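Local coordinates for bifunctional protein PutA (Bdellovibrio bacteriovorus, PDB 5UR2) that probably carries out both steps of proline breakdown to glutamate, joining a flavin-dependent proline dehydrogenase to an NAD+-dependent L-glutamate gamma-semialdehyde dehydrogenase in one chain, at residues R184-A189 and N371-A376; S285-A290 and K339-N344; F297-V302 and K346-A351. All coordinates share one frame; numbering follows the deposited sequence.

Contact 1 of 3, residues R184-A189 and N371-A376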
loop_
_atom_site.group_PDB
_atom_site.type_symbol
_atom_site.label_atom_id
_atom_site.label_comp_id
_atom_site.label_asym_id
_atom_site.label_seq_id
_atom_site.Cartn_x
_atom_site.Cartn_y
_atom_site.Cartn_z
ATOM N N ARG B 184 37.658 -52.554 30.340
ATOM C CA ARG B 184 38.666 -52.040 31.259
ATOM C C ARG B 184 39.256 -50.758 30.687
ATOM O O ARG B 184 39.423 -50.638 29.473
ATOM C CB ARG B 184 39.811 -53.052 31.464
ATOM C CG ARG B 184 39.382 -54.459 31.833
ATOM C CD ARG B 184 40.583 -55.315 32.221
ATOM N NE ARG B 184 41.267 -54.768 33.390
ATOM C CZ ARG B 184 40.911 -55.019 34.646
ATOM N NH1 ARG B 184 39.874 -55.809 34.894
ATOM N NH2 ARG B 184 41.583 -54.472 35.652
ATOM N N ASP B 185 39.628 -49.825 31.572
ATOM C CA ASP B 185 40.463 -48.692 31.192
ATOM C C ASP B 185 41.821 -48.832 31.889
ATOM O O ASP B 185 42.227 -49.944 32.273
ATOM C CB ASP B 185 39.748 -47.362 31.501
ATOM C CG ASP B 185 39.583 -47.086 32.993
ATOM O OD1 ASP B 185 39.947 -47.940 33.832
ATOM O OD2 ASP B 185 39.069 -45.990 33.330
ATOM N N HIS B 186 42.529 -47.713 32.045
ATOM C CA HIS B 186 43.843 -47.756 32.666
ATOM C C HIS B 186 43.794 -47.874 34.185
ATOM O O HIS B 186 44.823 -48.168 34.794
ATOM C CB HIS B 186 44.647 -46.514 32.273
ATOM C CG HIS B 186 44.090 -45.233 32.811
ATOM N ND1 HIS B 186 42.756 -44.895 32.704
ATOM C CD2 HIS B 186 44.688 -44.199 33.448
ATOM C CE1 HIS B 186 42.558 -43.711 33.256
ATOM N NE2 HIS B 186 43.714 -43.266 33.714
ATOM N N GLU B 187 42.640 -47.674 34.815
ATOM C CA GLU B 187 42.553 -47.734 36.271
ATOM C C GLU B 187 41.940 -49.029 36.785
ATOM O O GLU B 187 42.237 -49.430 37.914
ATOM C CB GLU B 187 41.743 -46.551 36.823
ATOM C CG GLU B 187 42.477 -45.211 36.854
ATOM C CD GLU B 187 41.554 -44.040 37.187
ATOM O OE1 GLU B 187 42.034 -42.883 37.196
ATOM O OE2 GLU B 187 40.345 -44.271 37.425
ATOM N N GLY B 188 41.092 -49.690 35.997
ATOM C CA GLY B 188 40.464 -50.916 36.463
ATOM C C GLY B 188 39.296 -51.316 35.592
ATOM O O GLY B 188 39.266 -51.020 34.394
ATOM N N ALA B 189 38.350 -52.022 36.204
ATOM C CA ALA B 189 37.177 -52.496 35.484
ATOM C C ALA B 189 36.224 -51.350 35.158
ATOM O O ALA B 189 36.123 -50.363 35.893
ATOM C CB ALA B 189 36.438 -53.558 36.299
ATOM N N ASN B 371 51.089 -37.770 27.788
ATOM C CA ASN B 371 51.474 -39.100 28.265
ATOM C C ASN B 371 50.289 -39.857 28.864
ATOM O O ASN B 371 50.451 -40.690 29.762
ATOM C CB ASN B 371 52.625 -39.002 29.269
ATOM C CG ASN B 371 53.855 -38.379 28.662
ATOM O OD1 ASN B 371 54.330 -38.810 27.611
ATOM N ND2 ASN B 371 54.352 -37.322 29.294
ATOM N N ILE B 372 49.099 -39.598 28.345
ATOM C CA ILE B 372 47.914 -40.337 28.770
ATOM C C ILE B 372 47.881 -41.665 28.020
ATOM O O ILE B 372 48.050 -41.673 26.792
ATOM C CB ILE B 372 46.662 -39.514 28.498
ATOM C CG1 ILE B 372 46.722 -38.206 29.283
ATOM C CG2 ILE B 372 45.398 -40.281 28.895
ATOM C CD1 ILE B 372 45.601 -37.209 28.877
ATOM N N PRO B 373 47.708 -42.797 28.702
ATOM C CA PRO B 373 47.675 -44.081 27.987
ATOM C C PRO B 373 46.397 -44.224 27.166
ATOM O O PRO B 373 45.341 -43.684 27.517
ATOM C CB PRO B 373 47.734 -45.121 29.111
ATOM C CG PRO B 373 47.114 -44.422 30.290
ATOM C CD PRO B 373 47.491 -42.957 30.149
ATOM N N LYS B 374 46.504 -44.994 26.073
ATOM C CA LYS B 374 45.379 -45.141 25.154
ATOM C C LYS B 374 44.151 -45.683 25.871
ATOM O O LYS B 374 43.034 -45.199 25.657
ATOM C CB LYS B 374 45.767 -46.051 23.986
ATOM N N GLU B 375 44.351 -46.615 26.800
ATOM C CA GLU B 375 43.223 -47.245 27.466
ATOM C C GLU B 375 42.430 -46.257 28.304
ATOM O O GLU B 375 41.306 -46.575 28.708
ATOM C CB GLU B 375 43.708 -48.393 28.358
ATOM C CG GLU B 375 44.385 -49.551 27.607
ATOM C CD GLU B 375 45.840 -49.270 27.230
ATOM O OE1 GLU B 375 46.421 -48.277 27.722
ATOM O OE2 GLU B 375 46.401 -50.044 26.428
ATOM N N ALA B 376 42.984 -45.072 28.561
ATOM C CA ALA B 376 42.254 -44.048 29.292
ATOM C C ALA B 376 41.211 -43.370 28.417
ATOM O O ALA B 376 40.223 -42.841 28.935
ATOM C CB ALA B 376 43.226 -43.004 29.855
#
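The imidazole of His186 is held between two aliphatic groups. On one face lies Ala376 CB, 3.6 Å from the ring centroid and displaced toward the ND1-CE1 side; over the centre of the opposite face lies CG of the neighbouring Glu187. Pro373 comes at the ring obliquely, its CG 3.8 Å from His186 CB, and the two side chains cross at about a right angle. Alanine suits its place because a lone methyl can sit against the ring as a CH-pi donor. The His186 CG stands between the backbone N and the carbonyl carbon (chi1 66°), and Ala376 CB then lies on a face of the ring. His186 ND1, buried here, has no partner in the model. Beside it, Glu375 O faces Asp185, with Asp185 CB at 3.3 Å, and it is also hydrogen-bonded to Arg399. Asp185 OD1 closes an Asx turn, accepting from Glu187 N at 2.9 Å, above the carboxylate plane, and from Gly188 N. The two loops, each leading into a barrel strand, therefore meet directly through van der Waals and CH-pi contacts, while Arg349, reaching Asp185 OD2 in a salt bridge and Ala376 O, adds a polar link between them.

Contact 2 of 3, residues S285-A290 and K339-N344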
loop_
_atom_site.group_PDB
_atom_site.type_symbol
_atom_site.label_atom_id
_atom_site.label_comp_id
_atom_site.label_asym_id
_atom_site.label_seq_id
_atom_site.Cartn_x
_atom_site.Cartn_y
_atom_site.Cartn_z
ATOM N N SER B 285 33.771 -25.109 34.377
ATOM C CA SER B 285 32.954 -25.102 35.580
ATOM C C SER B 285 32.698 -26.525 36.078
ATOM O O SER B 285 32.781 -26.794 37.281
ATOM C CB SER B 285 31.657 -24.342 35.283
ATOM O OG SER B 285 30.803 -24.354 36.397
ATOM N N LEU B 286 32.433 -27.461 35.163
ATOM C CA LEU B 286 32.275 -28.865 35.549
ATOM C C LEU B 286 33.570 -29.465 36.099
ATOM O O LEU B 286 33.520 -30.366 36.945
ATOM C CB LEU B 286 31.775 -29.684 34.363
ATOM C CG LEU B 286 30.292 -29.524 33.997
ATOM C CD1 LEU B 286 30.022 -30.105 32.604
ATOM C CD2 LEU B 286 29.443 -30.239 35.023
ATOM N N THR B 287 34.736 -29.016 35.616
ATOM C CA THR B 287 35.996 -29.536 36.151
ATOM C C THR B 287 36.206 -29.094 37.600
ATOM O O THR B 287 36.564 -29.913 38.458
ATOM C CB THR B 287 37.180 -29.092 35.274
ATOM O OG1 THR B 287 37.006 -29.582 33.937
ATOM C CG2 THR B 287 38.496 -29.651 35.813
ATOM N N GLU B 288 35.967 -27.811 37.899
ATOM C CA GLU B 288 36.044 -27.356 39.286
ATOM C C GLU B 288 35.098 -28.154 40.164
ATOM O O GLU B 288 35.468 -28.583 41.260
ATOM C CB GLU B 288 35.693 -25.864 39.387
ATOM C CG GLU B 288 36.632 -24.958 38.630
ATOM C CD GLU B 288 38.080 -25.130 39.074
ATOM O OE1 GLU B 288 38.418 -24.637 40.176
ATOM O OE2 GLU B 288 38.868 -25.771 38.332
ATOM N N PHE B 289 33.885 -28.394 39.671
ATOM C CA PHE B 289 32.913 -29.165 40.430
ATOM C C PHE B 289 33.389 -30.598 40.658
ATOM O O PHE B 289 33.269 -31.125 41.772
ATOM C CB PHE B 289 31.565 -29.140 39.703
ATOM C CG PHE B 289 30.609 -30.138 40.220
ATOM C CD1 PHE B 289 29.968 -29.929 41.423
ATOM C CD2 PHE B 289 30.374 -31.306 39.524
ATOM C CE1 PHE B 289 29.094 -30.867 41.910
ATOM C CE2 PHE B 289 29.501 -32.241 40.007
ATOM C CZ PHE B 289 28.862 -32.024 41.201
ATOM N N ALA B 290 33.978 -31.228 39.633
ATOM C CA ALA B 290 34.487 -32.591 39.794
ATOM C C ALA B 290 35.533 -32.652 40.898
ATOM O O ALA B 290 35.580 -33.614 41.676
ATOM C CB ALA B 290 35.077 -33.106 38.478
ATOM N N LYS B 339 41.223 -30.651 24.833
ATOM C CA LYS B 339 42.526 -30.479 25.469
ATOM C C LYS B 339 42.369 -30.193 26.960
ATOM O O LYS B 339 43.094 -30.763 27.788
ATOM C CB LYS B 339 43.316 -29.361 24.772
ATOM N N TYR B 340 41.401 -29.337 27.323
ATOM C CA TYR B 340 41.219 -28.971 28.726
ATOM C C TYR B 340 40.831 -30.185 29.573
ATOM O O TYR B 340 41.417 -30.425 30.635
ATOM C CB TYR B 340 40.168 -27.863 28.857
ATOM C CG TYR B 340 40.134 -27.243 30.243
ATOM C CD1 TYR B 340 40.983 -26.190 30.573
ATOM C CD2 TYR B 340 39.271 -27.713 31.215
ATOM C CE1 TYR B 340 40.970 -25.626 31.837
ATOM C CE2 TYR B 340 39.245 -27.153 32.483
ATOM C CZ TYR B 340 40.103 -26.117 32.793
ATOM O OH TYR B 340 40.064 -25.561 34.056
ATOM N N LEU B 341 39.847 -30.964 29.114
ATOM C CA LEU B 341 39.437 -32.153 29.853
ATOM C C LEU B 341 40.591 -33.146 29.979
ATOM O O LEU B 341 40.802 -33.729 31.048
ATOM C CB LEU B 341 38.237 -32.807 29.164
ATOM C CG LEU B 341 36.937 -31.988 29.143
ATOM C CD1 LEU B 341 36.000 -32.457 28.043
ATOM C CD2 LEU B 341 36.235 -32.053 30.493
ATOM N N LEU B 342 41.354 -33.353 28.895
ATOM C CA LEU B 342 42.513 -34.238 28.963
ATOM C C LEU B 342 43.534 -33.724 29.971
ATOM O O LEU B 342 44.079 -34.497 30.768
ATOM C CB LEU B 342 43.150 -34.369 27.581
ATOM C CG LEU B 342 42.338 -35.191 26.597
ATOM C CD1 LEU B 342 42.968 -35.092 25.202
ATOM C CD2 LEU B 342 42.259 -36.649 27.103
ATOM N N GLU B 343 43.773 -32.410 29.965
ATOM C CA GLU B 343 44.693 -31.806 30.919
ATOM C C GLU B 343 44.294 -32.097 32.355
ATOM O O GLU B 343 45.161 -32.180 33.235
ATOM C CB GLU B 343 44.742 -30.301 30.692
ATOM C CG GLU B 343 45.793 -29.625 31.494
ATOM C CD GLU B 343 47.170 -29.934 30.957
ATOM O OE1 GLU B 343 47.389 -29.736 29.733
ATOM O OE2 GLU B 343 48.014 -30.387 31.761
ATOM N N ASN B 344 43.005 -32.342 32.594
ATOM C CA ASN B 344 42.454 -32.543 33.927
ATOM C C ASN B 344 41.872 -33.939 34.086
ATOM O O ASN B 344 40.965 -34.150 34.896
ATOM C CB ASN B 344 41.373 -31.507 34.234
ATOM C CG ASN B 344 41.936 -30.115 34.456
ATOM O OD1 ASN B 344 42.390 -29.815 35.549
ATOM N ND2 ASN B 344 41.836 -29.238 33.448
#
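Thr287 bridges to both Tyr340 and Asn344 from the facing side of its helix. Its CB, directed toward 339-344, lies at the edge of the Tyr340 ring, near its plane, 4.0 Å from CE2. Beyond CB the side chain forks. The OG1 branch, anti to the carbonyl carbon (chi1 -60°), comes to 3.6 Å from Tyr340 CE2, again at the ring edge; its polar need is met inside its own helix by a hydrogen bond with Val283 O, which lets the hydroxyl be buried with a partner. Helices 279-293 and 327-343 are neighbours in the outer layer of the proline dehydrogenase barrel, each preceding one of two adjacent strands. Here they run nearly parallel, 13° apart with axes 11.0 Å from each other, and the larger Tyr340 ring and the Asn344 amide span the gap to the small Thr287. The methyl branch, CG2, reaches the end of the second helix, where it meets the amide of Asn344, 3.7 Å from CG, the two side chains crossing at about a right angle. That amide is fixed by a bond from Asn344 ND2 to Tyr340 O (3.1 Å, 158°), and ND2 also rests 3.4 Å above the Tyr340 ring plane, toward its rim.

Contact 3 of 3, residues F297-V302 and K346-A351. With P5F (N-propargylglycine-modified flavin adenine dinucleotide), chain F.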
loop_
_atom_site.group_PDB
_atom_site.type_symbol
_atom_site.label_atom_id
_atom_site.label_comp_id
_atom_site.label_asym_id
_atom_site.label_seq_id
_atom_site.Cartn_x
_atom_site.Cartn_y
_atom_site.Cartn_z
ATOM N N PHE B 297 33.623 -37.929 37.437
ATOM C CA PHE B 297 32.530 -38.368 36.584
ATOM C C PHE B 297 32.958 -38.109 35.142
ATOM O O PHE B 297 34.034 -37.564 34.889
ATOM C CB PHE B 297 31.225 -37.651 36.947
ATOM C CG PHE B 297 31.296 -36.168 36.781
ATOM C CD1 PHE B 297 31.758 -35.361 37.807
ATOM C CD2 PHE B 297 30.912 -35.575 35.582
ATOM C CE1 PHE B 297 31.829 -33.986 37.642
ATOM C CE2 PHE B 297 30.992 -34.196 35.410
ATOM C CZ PHE B 297 31.448 -33.401 36.441
ATOM N N TRP B 298 32.101 -38.459 34.191
ATOM C CA TRP B 298 32.447 -38.418 32.777
ATOM C C TRP B 298 31.745 -37.273 32.047
ATOM O O TRP B 298 30.619 -36.901 32.384
ATOM C CB TRP B 298 32.083 -39.745 32.107
ATOM C CG TRP B 298 33.007 -40.837 32.485
ATOM C CD1 TRP B 298 33.088 -41.446 33.697
ATOM C CD2 TRP B 298 33.989 -41.457 31.650
ATOM N NE1 TRP B 298 34.061 -42.413 33.672
ATOM C CE2 TRP B 298 34.632 -42.441 32.428
ATOM C CE3 TRP B 298 34.388 -41.279 30.322
ATOM C CZ2 TRP B 298 35.655 -43.243 31.927
ATOM C CZ3 TRP B 298 35.407 -42.082 29.822
ATOM C CH2 TRP B 298 36.033 -43.048 30.628
ATOM N N VAL B 299 32.427 -36.720 31.041
ATOM C CA VAL B 299 31.839 -35.780 30.098
ATOM C C VAL B 299 31.888 -36.406 28.711
ATOM O O VAL B 299 32.968 -36.743 28.212
ATOM C CB VAL B 299 32.564 -34.429 30.098
ATOM C CG1 VAL B 299 32.007 -33.554 28.985
ATOM C CG2 VAL B 299 32.386 -33.748 31.422
ATOM N N ARG B 300 30.726 -36.588 28.093
ATOM C CA ARG B 300 30.687 -37.024 26.699
ATOM C C ARG B 300 30.673 -35.776 25.829
ATOM O O ARG B 300 29.667 -35.059 25.773
ATOM C CB ARG B 300 29.471 -37.897 26.404
ATOM C CG ARG B 300 29.373 -38.279 24.935
ATOM C CD ARG B 300 27.995 -38.768 24.582
ATOM N NE ARG B 300 27.650 -40.011 25.268
ATOM C CZ ARG B 300 26.400 -40.447 25.394
ATOM N NH1 ARG B 300 25.396 -39.721 24.890
ATOM N NH2 ARG B 300 26.155 -41.584 26.027
ATOM N N LEU B 301 31.783 -35.508 25.157
ATOM C CA LEU B 301 31.922 -34.277 24.394
ATOM C C LEU B 301 31.419 -34.530 22.974
ATOM O O LEU B 301 31.935 -35.410 22.276
ATOM C CB LEU B 301 33.375 -33.813 24.412
ATOM C CG LEU B 301 33.688 -32.442 23.819
ATOM C CD1 LEU B 301 32.997 -31.308 24.585
ATOM C CD2 LEU B 301 35.204 -32.239 23.776
ATOM N N VAL B 302 30.366 -33.811 22.578
ATOM C CA VAL B 302 29.799 -33.902 21.240
ATOM C C VAL B 302 29.903 -32.522 20.607
ATOM O O VAL B 302 30.304 -31.559 21.251
ATOM C CB VAL B 302 28.333 -34.393 21.244
ATOM C CG1 VAL B 302 28.180 -35.642 22.090
ATOM C CG2 VAL B 302 27.384 -33.302 21.761
ATOM N N LYS B 346 42.697 -36.386 35.625
ATOM C CA LYS B 346 42.690 -36.886 37.002
ATOM C C LYS B 346 41.345 -36.660 37.687
ATOM O O LYS B 346 40.940 -37.459 38.537
ATOM C CB LYS B 346 43.805 -36.223 37.819
ATOM N N PHE B 347 40.641 -35.588 37.341
ATOM C CA PHE B 347 39.408 -35.225 38.028
ATOM C C PHE B 347 38.148 -35.555 37.247
ATOM O O PHE B 347 37.086 -35.740 37.855
ATOM C CB PHE B 347 39.380 -33.722 38.330
ATOM C CG PHE B 347 40.546 -33.231 39.131
ATOM C CD1 PHE B 347 40.680 -33.579 40.467
ATOM C CD2 PHE B 347 41.504 -32.413 38.556
ATOM C CE1 PHE B 347 41.748 -33.116 41.221
ATOM C CE2 PHE B 347 42.579 -31.947 39.308
ATOM C CZ PHE B 347 42.701 -32.300 40.638
ATOM N N ILE B 348 38.230 -35.571 35.922
ATOM C CA ILE B 348 37.055 -35.653 35.067
ATOM C C ILE B 348 37.447 -36.432 33.820
ATOM O O ILE B 348 38.557 -36.275 33.306
ATOM C CB ILE B 348 36.535 -34.226 34.775
ATOM C CG1 ILE B 348 35.136 -34.230 34.150
ATOM C CG2 ILE B 348 37.578 -33.402 33.980
ATOM C CD1 ILE B 348 34.510 -32.821 34.093
ATOM N N ARG B 349 36.545 -37.287 33.334
ATOM C CA ARG B 349 36.907 -38.231 32.276
ATOM C C ARG B 349 36.208 -37.857 30.976
ATOM O O ARG B 349 34.965 -37.821 30.924
ATOM C CB ARG B 349 36.565 -39.664 32.682
ATOM C CG ARG B 349 37.371 -40.175 33.881
ATOM C CD ARG B 349 38.878 -40.361 33.561
ATOM N NE ARG B 349 39.110 -41.382 32.529
ATOM C CZ ARG B 349 39.168 -42.690 32.764
ATOM N NH1 ARG B 349 39.016 -43.158 34.000
ATOM N NH2 ARG B 349 39.371 -43.540 31.761
ATOM N N PRO B 350 36.955 -37.508 29.931
ATOM C CA PRO B 350 36.323 -37.218 28.643
ATOM C C PRO B 350 36.060 -38.486 27.847
ATOM O O PRO B 350 36.831 -39.450 27.887
ATOM C CB PRO B 350 37.360 -36.346 27.935
ATOM C CG PRO B 350 38.673 -36.888 28.467
ATOM C CD PRO B 350 38.413 -37.278 29.898
ATOM N N ALA B 351 34.947 -38.469 27.121
ATOM C CA ALA B 351 34.699 -39.406 26.041
ATOM C C ALA B 351 34.419 -38.578 24.795
ATOM O O ALA B 351 33.665 -37.607 24.861
ATOM C CB ALA B 351 33.540 -40.351 26.380
HETATM P PA P5F F . 31.189 -33.045 12.000
HETATM O O1A P5F F . 32.739 -32.886 12.159
HETATM O O2A P5F F . 30.649 -33.045 10.658
HETATM O O5B P5F F . 30.368 -31.951 12.627
HETATM C C5B P5F F . 29.009 -31.660 12.323
HETATM C C4B P5F F . 28.458 -30.728 13.412
HETATM O O4B P5F F . 28.943 -29.409 13.324
HETATM C C3B P5F F . 26.967 -30.563 13.472
HETATM O O3B P5F F . 26.337 -31.636 14.061
HETATM C C2B P5F F . 26.815 -29.321 14.255
HETATM O O2B P5F F . 26.937 -29.613 15.604
HETATM C C1B P5F F . 27.988 -28.515 13.824
HETATM N N9A P5F F . 27.701 -27.553 12.790
HETATM C C8A P5F F . 27.172 -27.788 11.528
HETATM N N7A P5F F . 27.090 -26.621 10.877
HETATM C C5A P5F F . 27.575 -25.588 11.681
HETATM C C6A P5F F . 27.711 -24.208 11.544
HETATM N N6A P5F F . 27.323 -23.551 10.328
HETATM N N1A P5F F . 28.211 -23.467 12.551
HETATM C C2A P5F F . 28.596 -24.039 13.712
HETATM N N3A P5F F . 28.448 -25.384 13.887
HETATM C C4A P5F F . 27.961 -26.171 12.919
HETATM N N1 P5F F . 24.222 -34.183 20.164
HETATM C C2 P5F F . 23.603 -33.399 21.206
HETATM O O2 P5F F . 23.370 -32.064 20.963
HETATM N N3 P5F F . 23.251 -33.986 22.464
HETATM C C4 P5F F . 23.482 -35.355 22.745
HETATM O O4 P5F F . 23.112 -35.865 23.997
HETATM C C4X P5F F . 24.126 -36.188 21.644
HETATM N N5 P5F F . 24.287 -37.635 21.771
HETATM C C5X P5F F . 25.289 -38.253 20.880
HETATM C C6 P5F F . 25.931 -39.547 21.267
HETATM C C7 P5F F . 26.955 -40.099 20.457
HETATM C C7M P5F F . 27.597 -41.408 20.861
HETATM C C8 P5F F . 27.381 -39.426 19.272
HETATM C C8M P5F F . 28.470 -39.981 18.389
HETATM C C9 P5F F . 26.781 -38.200 18.900
HETATM C C9A P5F F . 25.701 -37.615 19.745
HETATM N N10 P5F F . 25.098 -36.334 19.369
HETATM C C10 P5F F . 24.464 -35.590 20.421
HETATM C "C1'" P5F F . 25.283 -35.718 18.031
HETATM C "C2'" P5F F . 26.596 -34.941 17.920
HETATM O "O2'" P5F F . 26.514 -33.827 18.725
HETATM C "C3'" P5F F . 26.973 -34.513 16.501
HETATM O "O3'" P5F F . 25.999 -33.659 16.028
HETATM C "C4'" P5F F . 27.114 -35.650 15.499
HETATM O "O4'" P5F F . 27.508 -36.774 16.209
HETATM C "C5'" P5F F . 28.012 -35.353 14.283
HETATM O "O5'" P5F F . 29.175 -34.611 14.597
HETATM P P P5F F . 30.653 -34.877 13.985
HETATM O O1P P5F F . 31.898 -34.485 14.869
HETATM O O2P P5F F . 30.507 -36.383 13.548
HETATM O O3P P5F F . 30.520 -34.293 12.456
HETATM C C21 P5F F . 21.724 -38.155 21.705
HETATM C C22 P5F F . 23.054 -37.956 21.830
HETATM C C23 P5F F . 20.724 -37.534 22.696
#
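Trp298 and Arg349 lie side by side and point the same way, the broad indole serving as a floor for the folded arginine. Arg349 CB presses onto the middle of the indole face, 3.4 Å from the centroid of the six-membered ring. The chain bends at chi2 and chi3, and the guanidinium, its tip held by Asp185, sits beyond the ring's rim with Trp298 CZ2 beneath the centre of its face and NH2 3.6 Å from CH2; the planes are 41° apart. Ala351, with only a methyl, fits against the indole edge at CE3. On the side of Val299, Ile348 CD1 fills the corner formed by Val299 CG2, at 3.5 Å, and Phe297 CZ, at 3.9 Å, with CG1 over a face of the ring; branched and aromatic groups suit this side, which helices 279-293 and 327-343 cover. Four backbone bonds hold the register, from Arg349 N-Phe297 O to Leu301 N-Ala351 O. Arg300 NH1, salt-bridged to Asp239 while NH2 is hydrogen-bonded to Ser196, lies 3.7 Å from flavin C6, and Val302 packs beside the ribityl chain. Adjacent parallel strands joined through helices are typical of a TIM barrel, whose active site lies at the strands' C-terminal ends, here holding the modified flavin.

Overall arrangement
All three contacts belong to the proline dehydrogenase barrel but to different layers of it. Contact 3 is core, pairing neighbouring strands 298-302 and 349-353 through regular backbone bonds beside the flavin. Contact 2, partly buried and about 8 Å from it between centres, joins the helices that precede those same strands and relies on side-chain packing; Ala290 and Phe289 of its first helix rest on Phe297 of contact 3. Contact 1 is at the surface, where loops meet at the N-terminal ends of the strands through CH-pi and van der Waals contacts, with Arg349 of contact 3 (about 13 Å away between centres) tying its two loops. Ile372 also touches Leu342, tying contact 1 to the helix layer.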